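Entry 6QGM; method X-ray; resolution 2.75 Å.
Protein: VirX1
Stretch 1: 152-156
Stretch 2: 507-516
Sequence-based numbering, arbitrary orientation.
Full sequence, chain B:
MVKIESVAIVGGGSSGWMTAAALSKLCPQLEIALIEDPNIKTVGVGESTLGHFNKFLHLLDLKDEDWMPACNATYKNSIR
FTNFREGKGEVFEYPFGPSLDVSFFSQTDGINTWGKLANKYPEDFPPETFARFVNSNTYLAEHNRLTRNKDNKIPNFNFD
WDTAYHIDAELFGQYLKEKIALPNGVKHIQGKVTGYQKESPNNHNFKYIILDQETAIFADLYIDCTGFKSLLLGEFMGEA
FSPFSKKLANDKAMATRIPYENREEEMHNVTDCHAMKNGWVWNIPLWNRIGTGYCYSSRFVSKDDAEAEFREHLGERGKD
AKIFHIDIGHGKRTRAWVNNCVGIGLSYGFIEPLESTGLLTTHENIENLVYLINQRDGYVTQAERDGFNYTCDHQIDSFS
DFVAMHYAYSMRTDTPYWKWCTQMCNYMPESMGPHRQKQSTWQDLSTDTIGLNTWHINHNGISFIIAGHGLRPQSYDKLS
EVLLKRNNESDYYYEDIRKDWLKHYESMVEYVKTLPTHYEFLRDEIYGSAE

Stretch 1, residues 152-156: NKIPN
Stretch 2 (507-516) SMVEYVKTLP

Residues 152-156 form an irregular segment that packs against a helix that comes in from earlier in the chain and runs through Val512. The contact buries 263 Å² in total, has no hydrogen bond across it, and rests on apolar packing. CA of Lys153 lies 8.8 Å from CA of Tyr511, and CA of Ile154 lies 8.4 Å from CA of Met508, so side chains must bridge the gap.

Ile154, which has the largest covered area, sits in an extended backbone (phi/psi -104/107). Its CA-to-CB bond points sideways, but chi1 and chi2 both in m (-61° and -75°) bring CD1 nearer the helix. CD1 of Ile154 lies 3.6 Å from CG2 of Val512 (chi1 t), 4.2 Å from CE2 of Tyr511 at the ring edge, 4.3 Å from SD of Met508 and 4.4 Å from CD1 of Leu515. A branched aliphatic side chain suits a buried site where its contacts across the stretches are apolar.

Met508 uses its flexibility similarly. Its CB starts sideways; chi1 at -102°, between wells, chi2 m and chi3 t carry CE of Met508 to 3.3 Å from CD of Pro155, a tight approach, and 3.5 Å from the carbonyl O of Lys153. Pro155 (-61/133, C-gamma exo) offers a rigid apolar ring there.

The CA-to-CB bond of Tyr511 points toward the segment, with chi1 t and chi2 67°, and its long aromatic side chain can span from helix to segment. OH of Tyr511 lies 3.6 Å from CD of Lys153. The CA-to-CB bond of Lys153 points toward the helix, but the m, t, t, t chain leads its end away; the aliphatic part of a lysine can pack while its charged end lies beyond.

Backbone hydrogen bonds, Tyr511 N to Ser507 O at 3.1 Å and Val512 N to Met508 O at 3.0 Å, belong to the helix. A type I turn spans Val512 to Leu515, closed by Leu515 N to Val512 O at 3.1 Å; Thr514 OG1 donates to Tyr511 O at 2.7 Å.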

# COMPACT_ATOMS: atom_id res chain seq x y z
N ASN B 152 -11.68 31.80 21.34
CA ASN B 152 -11.65 31.03 20.06
C ASN B 152 -12.83 31.46 19.17
O ASN B 152 -13.56 30.57 18.69
CB ASN B 152 -11.74 29.52 20.30
CG ASN B 152 -10.44 28.90 20.77
OD1 ASN B 152 -10.38 28.33 21.86
ND2 ASN B 152 -9.41 28.97 19.93
N LYS B 153 -12.98 32.77 18.93
CA LYS B 153 -14.14 33.37 18.20
C LYS B 153 -13.98 33.15 16.69
O LYS B 153 -14.98 33.32 15.97
CB LYS B 153 -14.32 34.84 18.55
CG LYS B 153 -15.07 35.10 19.85
CD LYS B 153 -15.26 36.54 20.23
CE LYS B 153 -15.48 36.69 21.72
NZ LYS B 153 -16.16 37.96 22.05
N ILE B 154 -12.77 32.81 16.22
CA ILE B 154 -12.53 32.28 14.85
C ILE B 154 -12.32 30.77 14.99
O ILE B 154 -11.30 30.33 15.53
CB ILE B 154 -11.37 33.03 14.17
CG1 ILE B 154 -11.68 34.52 14.03
CG2 ILE B 154 -11.02 32.39 12.83
CD1 ILE B 154 -12.69 34.89 12.95
N PRO B 155 -13.29 29.92 14.58
CA PRO B 155 -13.22 28.49 14.85
C PRO B 155 -12.01 27.80 14.22
O PRO B 155 -11.76 28.06 13.06
CB PRO B 155 -14.50 27.93 14.21
CG PRO B 155 -15.43 29.11 14.12
CD PRO B 155 -14.53 30.31 13.91
N ASN B 156 -11.30 26.98 15.00
CA ASN B 156 -10.27 26.02 14.50
C ASN B 156 -9.09 26.77 13.87
O ASN B 156 -8.43 26.19 12.99
CB ASN B 156 -10.89 25.01 13.52
CG ASN B 156 -11.33 23.73 14.21
OD1 ASN B 156 -12.46 23.25 14.01
ND2 ASN B 156 -10.46 23.18 15.04
N SER B 507 -22.95 36.51 9.75
CA SER B 507 -22.57 37.01 11.10
C SER B 507 -21.05 36.90 11.31
O SER B 507 -20.50 37.70 12.08
CB SER B 507 -23.33 36.32 12.18
OG SER B 507 -23.06 34.94 12.15
N MET B 508 -20.40 35.95 10.64
CA MET B 508 -18.93 35.75 10.74
C MET B 508 -18.22 36.90 10.03
O MET B 508 -17.18 37.34 10.53
CB MET B 508 -18.51 34.41 10.10
CG MET B 508 -18.24 33.34 11.08
SD MET B 508 -16.72 33.68 11.94
CE MET B 508 -16.94 32.43 13.19
N VAL B 509 -18.76 37.37 8.90
CA VAL B 509 -18.20 38.51 8.12
C VAL B 509 -18.32 39.77 8.97
O VAL B 509 -17.33 40.53 9.03
CB VAL B 509 -18.86 38.66 6.74
CG1 VAL B 509 -18.61 37.43 5.90
CG2 VAL B 509 -20.34 38.94 6.76
N GLU B 510 -19.48 39.95 9.63
CA GLU B 510 -19.76 41.12 10.50
C GLU B 510 -18.75 41.15 11.65
O GLU B 510 -18.23 42.24 11.94
CB GLU B 510 -21.20 41.11 11.01
CG GLU B 510 -21.61 42.46 11.57
CD GLU B 510 -22.88 42.51 12.41
OE1 GLU B 510 -23.56 41.46 12.57
OE2 GLU B 510 -23.19 43.61 12.90
N TYR B 511 -18.46 40.01 12.28
CA TYR B 511 -17.53 39.92 13.44
C TYR B 511 -16.10 40.22 12.96
O TYR B 511 -15.37 40.99 13.64
CB TYR B 511 -17.55 38.56 14.15
CG TYR B 511 -16.42 38.42 15.13
CD1 TYR B 511 -16.37 39.21 16.27
CD2 TYR B 511 -15.34 37.57 14.89
CE1 TYR B 511 -15.32 39.13 17.17
CE2 TYR B 511 -14.28 37.49 15.77
CZ TYR B 511 -14.26 38.29 16.90
OH TYR B 511 -13.20 38.23 17.76
N VAL B 512 -15.72 39.62 11.84
CA VAL B 512 -14.35 39.72 11.25
C VAL B 512 -14.08 41.18 10.88
O VAL B 512 -12.92 41.61 11.02
CB VAL B 512 -14.18 38.74 10.08
CG1 VAL B 512 -13.12 39.19 9.08
CG2 VAL B 512 -13.87 37.34 10.60
N LYS B 513 -15.11 41.94 10.52
CA LYS B 513 -15.00 43.39 10.17
C LYS B 513 -14.73 44.25 11.41
O LYS B 513 -14.28 45.39 11.22
CB LYS B 513 -16.24 43.82 9.40
CG LYS B 513 -16.25 43.29 7.98
CD LYS B 513 -17.45 43.62 7.17
CE LYS B 513 -17.20 43.40 5.69
NZ LYS B 513 -18.28 43.98 4.86
N THR B 514 -14.96 43.75 12.63
CA THR B 514 -14.63 44.47 13.89
C THR B 514 -13.16 44.23 14.26
O THR B 514 -12.65 44.92 15.15
CB THR B 514 -15.57 44.07 15.04
OG1 THR B 514 -15.18 42.81 15.59
CG2 THR B 514 -17.02 44.06 14.63
N LEU B 515 -12.50 43.26 13.61
CA LEU B 515 -11.08 42.89 13.91
C LEU B 515 -10.16 43.92 13.27
O LEU B 515 -10.51 44.55 12.27
CB LEU B 515 -10.78 41.49 13.38
CG LEU B 515 -11.49 40.34 14.11
CD1 LEU B 515 -11.24 39.01 13.40
CD2 LEU B 515 -11.04 40.24 15.57
N PRO B 516 -8.94 44.13 13.81
CA PRO B 516 -7.94 44.95 13.14
C PRO B 516 -7.56 44.39 11.76
O PRO B 516 -7.58 43.19 11.57
CB PRO B 516 -6.73 44.93 14.09
CG PRO B 516 -6.98 43.78 15.05
CD PRO B 516 -8.48 43.59 15.10